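Long-range contact in myroilysin (Myroides profundi, PDB 5CZW), which probably cleaves proteins as a zinc-dependent metalloendopeptidase of the astacin family and is held here with its propeptide still in place: residues H147-W158 with M203-N214. The protein carries 1 engineered substitution. Sequence-based numbering, arbitrary orientation.
Sequences HEHQHPLTNIPW and MHYSISSALTTN. With ZN (zinc ion), chain B.
Tyr-205 lays CD1 over the centre of the His-147 ring, 3.5 Å from CE1 of His-147, with the two planes inclined at 49°. CG of Tyr-205 stands anti to its own backbone N (chi1 179°), which carries the phenol ring across the imidazole. His-147 NE2 binds zinc at 2.1 Å, beside His-137, His-141 and Cys-23, while its ND1 is hydrogen-bonded to the Tyr-187 hydroxyl. In this close-packed, buried part Glu-148 N donates to Met-203 O (2.9 Å) from above the carbonyl plane, and Tyr-205 N returns a bond to Glu-148 O. CB of Glu-148 sits over the centre of the His-204 ring, 3.6 Å above its plane. This is the metzincin arrangement: the third zinc histidine is backed by the Met-turn, whose methionine, Met-203, packs beneath the metal site against His-137 and His-141. Replacing His-204 by an alanine would probably uncover Glu-148 CB and open a gap beside the bridged backbones. The segments diverge around the 152-155 turn and rejoin at Trp-158 and Thr-212; Ile-156 and Ile-207 meet tip to tip, and Trp-158 sets CZ3 on Ile-207 CG2 and CE3 on Leu-211 CB. On the solvent side Thr-213 N approaches Pro-157 O nearly end-on to the carbonyl (3.1 Å), and the Asn-214 side chain crosses Pro-157 at about a right angle.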
loop_
_atom_site.group_PDB
_atom_site.type_symbol
_atom_site.label_atom_id
_atom_site.label_comp_id
_atom_site.label_asym_id
_atom_site.label_seq_id
_atom_site.Cartn_x
_atom_site.Cartn_y
_atom_site.Cartn_z
ATOM N N HIS A 147 6.809 5.965 -0.773
ATOM C CA HIS A 147 7.838 5.086 -0.478
ATOM C C HIS A 147 9.185 5.719 -0.111
ATOM O O HIS A 147 9.667 6.638 -0.775
ATOM C CB HIS A 147 8.092 4.171 -1.669
ATOM C CG HIS A 147 7.048 3.094 -1.810
ATOM N ND1 HIS A 147 6.465 2.782 -3.013
ATOM C CD2 HIS A 147 6.374 2.347 -0.886
ATOM C CE1 HIS A 147 5.536 1.866 -2.840
ATOM N NE2 HIS A 147 5.550 1.535 -1.590
ATOM N N GLU A 148 9.827 5.128 0.850
ATOM C CA GLU A 148 11.299 5.321 1.070
ATOM C C GLU A 148 12.043 4.263 0.305
ATOM O O GLU A 148 11.738 3.097 0.441
ATOM C CB GLU A 148 11.631 5.148 2.555
ATOM C CG GLU A 148 11.024 6.260 3.435
ATOM C CD GLU A 148 11.699 7.614 3.205
ATOM O OE1 GLU A 148 12.986 7.705 3.102
ATOM O OE2 GLU A 148 10.933 8.601 3.016
ATOM N N HIS A 149 12.949 4.662 -0.580
ATOM C CA HIS A 149 13.699 3.683 -1.379
ATOM C C HIS A 149 15.141 4.173 -1.437
ATOM O O HIS A 149 15.395 5.229 -1.921
ATOM C CB HIS A 149 13.130 3.609 -2.753
ATOM C CG HIS A 149 13.980 2.835 -3.686
ATOM N ND1 HIS A 149 14.154 1.477 -3.569
ATOM C CD2 HIS A 149 14.678 3.222 -4.767
ATOM C CE1 HIS A 149 14.969 1.059 -4.528
ATOM N NE2 HIS A 149 15.286 2.106 -5.277
ATOM N N GLN A 150 16.032 3.397 -0.853
ATOM C CA GLN A 150 17.452 3.671 -0.856
ATOM C C GLN A 150 17.933 2.841 -2.001
ATOM O O GLN A 150 17.883 1.618 -1.925
ATOM C CB GLN A 150 18.052 3.140 0.475
ATOM C CG GLN A 150 19.470 3.593 0.788
ATOM C CD GLN A 150 19.478 5.074 1.097
ATOM O OE1 GLN A 150 20.385 5.790 0.702
ATOM N NE2 GLN A 150 18.398 5.558 1.730
ATOM N N HIS A 151 18.314 3.501 -3.088
ATOM C CA HIS A 151 18.758 2.826 -4.267
ATOM C C HIS A 151 20.119 2.109 -4.071
ATOM O O HIS A 151 21.064 2.731 -3.620
ATOM C CB HIS A 151 18.829 3.789 -5.463
ATOM C CG HIS A 151 18.981 3.039 -6.735
ATOM N ND1 HIS A 151 17.960 2.262 -7.234
ATOM C CD2 HIS A 151 20.052 2.830 -7.541
ATOM C CE1 HIS A 151 18.388 1.615 -8.304
ATOM N NE2 HIS A 151 19.639 1.974 -8.531
ATOM N N PRO A 152 20.190 0.796 -4.364
ATOM C CA PRO A 152 21.492 0.196 -4.067
ATOM C C PRO A 152 22.548 0.576 -5.105
ATOM O O PRO A 152 22.216 0.783 -6.284
ATOM C CB PRO A 152 21.219 -1.260 -4.250
ATOM C CG PRO A 152 20.137 -1.352 -5.249
ATOM C CD PRO A 152 19.240 -0.253 -4.774
ATOM N N LEU A 153 23.809 0.536 -4.680
ATOM C CA LEU A 153 24.955 0.859 -5.523
ATOM C C LEU A 153 25.050 -0.060 -6.775
ATOM O O LEU A 153 25.588 0.331 -7.813
ATOM C CB LEU A 153 26.205 0.775 -4.648
ATOM C CG LEU A 153 27.380 1.643 -4.964
ATOM C CD1 LEU A 153 27.138 3.129 -4.727
ATOM C CD2 LEU A 153 28.528 1.097 -4.115
ATOM N N THR A 154 24.557 -1.280 -6.658
ATOM C CA THR A 154 24.612 -2.262 -7.717
ATOM C C THR A 154 23.562 -2.015 -8.786
ATOM O O THR A 154 23.644 -2.586 -9.873
ATOM C CB THR A 154 24.369 -3.669 -7.177
ATOM O OG1 THR A 154 23.086 -3.740 -6.477
ATOM C CG2 THR A 154 25.530 -4.139 -6.299
ATOM N N ASN A 155 22.556 -1.216 -8.471
ATOM C CA ASN A 155 21.310 -1.277 -9.229
ATOM C C ASN A 155 20.527 -2.518 -8.936
ATOM O O ASN A 155 21.052 -3.508 -8.423
ATOM C CB ASN A 155 21.519 -1.271 -10.752
ATOM C CG ASN A 155 21.991 0.088 -11.264
ATOM O OD1 ASN A 155 22.624 0.179 -12.312
ATOM N ND2 ASN A 155 21.662 1.132 -10.565
ATOM N N ILE A 156 19.253 -2.458 -9.290
ATOM C CA ILE A 156 18.365 -3.546 -8.963
ATOM C C ILE A 156 18.326 -4.589 -10.062
ATOM O O ILE A 156 18.023 -4.264 -11.195
ATOM C CB ILE A 156 16.940 -3.018 -8.692
ATOM C CG1 ILE A 156 16.970 -1.957 -7.565
ATOM C CG2 ILE A 156 16.012 -4.196 -8.359
ATOM C CD1 ILE A 156 15.771 -1.030 -7.497
ATOM N N PRO A 157 18.587 -5.853 -9.633
ATOM C CA PRO A 157 18.542 -6.866 -10.675
ATOM C C PRO A 157 17.156 -7.387 -11.063
ATOM O O PRO A 157 16.855 -8.487 -10.832
ATOM C CB PRO A 157 19.412 -7.990 -10.103
ATOM C CG PRO A 157 19.069 -7.983 -8.713
ATOM C CD PRO A 157 19.038 -6.534 -8.338
ATOM N N TRP A 158 16.363 -6.558 -11.681
ATOM C CA TRP A 158 15.056 -6.948 -12.134
ATOM C C TRP A 158 15.069 -8.046 -13.157
ATOM O O TRP A 158 15.908 -8.055 -14.122
ATOM C CB TRP A 158 14.314 -5.772 -12.772
ATOM C CG TRP A 158 14.106 -4.539 -11.958
ATOM C CD1 TRP A 158 14.772 -3.386 -12.094
ATOM C CD2 TRP A 158 13.180 -4.339 -10.869
ATOM N NE1 TRP A 158 14.314 -2.467 -11.193
ATOM C CE2 TRP A 158 13.357 -3.030 -10.410
ATOM C CE3 TRP A 158 12.202 -5.129 -10.259
ATOM C CZ2 TRP A 158 12.584 -2.483 -9.382
ATOM C CZ3 TRP A 158 11.429 -4.574 -9.222
ATOM C CH2 TRP A 158 11.646 -3.266 -8.806
ATOM N N MET A 203 7.777 2.803 5.728
ATOM C CA MET A 203 7.506 3.177 4.339
ATOM C C MET A 203 8.515 2.651 3.309
ATOM O O MET A 203 8.392 2.921 2.118
ATOM C CB MET A 203 7.186 4.694 4.179
ATOM C CG MET A 203 5.928 5.194 4.908
ATOM S SD MET A 203 4.504 4.108 4.789
ATOM C CE MET A 203 4.104 4.222 3.037
ATOM N N HIS A 204 9.516 1.916 3.767
ATOM C CA HIS A 204 10.519 1.412 2.819
ATOM C C HIS A 204 9.846 0.536 1.807
ATOM O O HIS A 204 8.942 -0.129 2.118
ATOM C CB HIS A 204 11.786 0.769 3.456
ATOM C CG HIS A 204 12.913 1.734 3.645
ATOM N ND1 HIS A 204 13.788 2.072 2.631
ATOM C CD2 HIS A 204 13.242 2.512 4.703
ATOM C CE1 HIS A 204 14.636 2.968 3.077
ATOM N NE2 HIS A 204 14.315 3.270 4.321
ATOM N N TYR A 205 10.336 0.589 0.591
ATOM C CA TYR A 205 9.778 -0.160 -0.561
ATOM C C TYR A 205 10.407 -1.525 -0.651
ATOM O O TYR A 205 11.645 -1.689 -0.761
ATOM C CB TYR A 205 10.124 0.632 -1.830
ATOM C CG TYR A 205 9.654 0.007 -3.062
ATOM C CD1 TYR A 205 8.341 -0.133 -3.288
ATOM C CD2 TYR A 205 10.506 -0.218 -4.083
ATOM C CE1 TYR A 205 7.861 -0.676 -4.452
ATOM C CE2 TYR A 205 10.097 -0.837 -5.219
ATOM C CZ TYR A 205 8.746 -1.015 -5.445
ATOM O OH TYR A 205 8.277 -1.553 -6.643
ATOM N N SER A 206 9.583 -2.532 -0.503
ATOM C CA SER A 206 10.008 -3.906 -0.600
ATOM C C SER A 206 10.167 -4.347 -2.041
ATOM O O SER A 206 9.309 -4.126 -2.803
ATOM C CB SER A 206 8.893 -4.761 -0.015
ATOM O OG SER A 206 8.740 -4.444 1.313
ATOM N N ILE A 207 11.270 -5.008 -2.350
ATOM C CA ILE A 207 11.540 -5.550 -3.656
ATOM C C ILE A 207 11.459 -7.068 -3.524
ATOM O O ILE A 207 12.246 -7.699 -2.818
ATOM C CB ILE A 207 12.889 -5.088 -4.260
ATOM C CG1 ILE A 207 12.818 -3.553 -4.443
ATOM C CG2 ILE A 207 13.118 -5.756 -5.612
ATOM C CD1 ILE A 207 14.117 -2.832 -4.686
ATOM N N SER A 208 10.490 -7.644 -4.219
ATOM C CA SER A 208 10.202 -9.055 -4.026
ATOM C C SER A 208 11.147 -9.877 -4.864
ATOM O O SER A 208 11.371 -9.579 -6.058
ATOM C CB SER A 208 8.784 -9.342 -4.465
ATOM O OG SER A 208 8.554 -10.706 -4.422
ATOM N N SER A 209 11.605 -11.004 -4.326
ATOM C CA SER A 209 12.555 -11.859 -5.046
ATOM C C SER A 209 11.867 -12.560 -6.197
ATOM O O SER A 209 12.528 -13.128 -7.083
ATOM C CB SER A 209 13.188 -12.923 -4.125
ATOM O OG SER A 209 12.206 -13.733 -3.520
ATOM N N ALA A 210 10.543 -12.520 -6.175
ATOM C CA ALA A 210 9.727 -12.987 -7.284
ATOM C C ALA A 210 9.898 -12.144 -8.535
ATOM O O ALA A 210 9.422 -12.583 -9.598
ATOM C CB ALA A 210 8.270 -13.032 -6.865
ATOM N N LEU A 211 10.493 -10.953 -8.407
ATOM C CA LEU A 211 10.649 -10.058 -9.534
ATOM C C LEU A 211 12.082 -9.757 -9.960
ATOM O O LEU A 211 12.312 -8.891 -10.739
ATOM C CB LEU A 211 9.980 -8.680 -9.253
ATOM C CG LEU A 211 8.483 -8.684 -8.929
ATOM C CD1 LEU A 211 8.245 -9.400 -7.645
ATOM C CD2 LEU A 211 7.981 -7.293 -8.724
ATOM N N THR A 212 13.009 -10.455 -9.350
ATOM C CA THR A 212 14.396 -10.244 -9.603
ATOM C C THR A 212 15.043 -11.553 -10.016
ATOM O O THR A 212 14.416 -12.568 -9.962
ATOM C CB THR A 212 15.081 -9.810 -8.332
ATOM O OG1 THR A 212 14.956 -10.856 -7.383
ATOM C CG2 THR A 212 14.464 -8.533 -7.796
ATOM N N THR A 213 16.307 -11.485 -10.393
ATOM C CA THR A 213 17.041 -12.633 -10.856
ATOM C C THR A 213 18.024 -13.281 -9.971
ATOM O O THR A 213 18.300 -14.423 -10.165
ATOM C CB THR A 213 17.880 -12.283 -12.069
ATOM O OG1 THR A 213 18.697 -11.186 -11.714
ATOM C CG2 THR A 213 16.994 -11.933 -13.141
ATOM N N ASN A 214 18.575 -12.566 -9.035
ATOM C CA ASN A 214 19.606 -13.188 -8.200
ATOM C C ASN A 214 19.103 -13.909 -6.944
ATOM O O ASN A 214 19.804 -14.572 -6.305
ATOM C CB ASN A 214 20.517 -12.061 -7.802
ATOM C CG ASN A 214 21.509 -11.736 -8.896
ATOM O OD1 ASN A 214 22.042 -12.655 -9.551
ATOM N ND2 ASN A 214 21.794 -10.460 -9.086
HETATM ZN ZN ZN B . 3.896 0.958 -0.502
HETATM O O HOH W 1 13.937 -0.277 -1.453
HETATM O O HOH W 2 15.059 1.065 0.684
#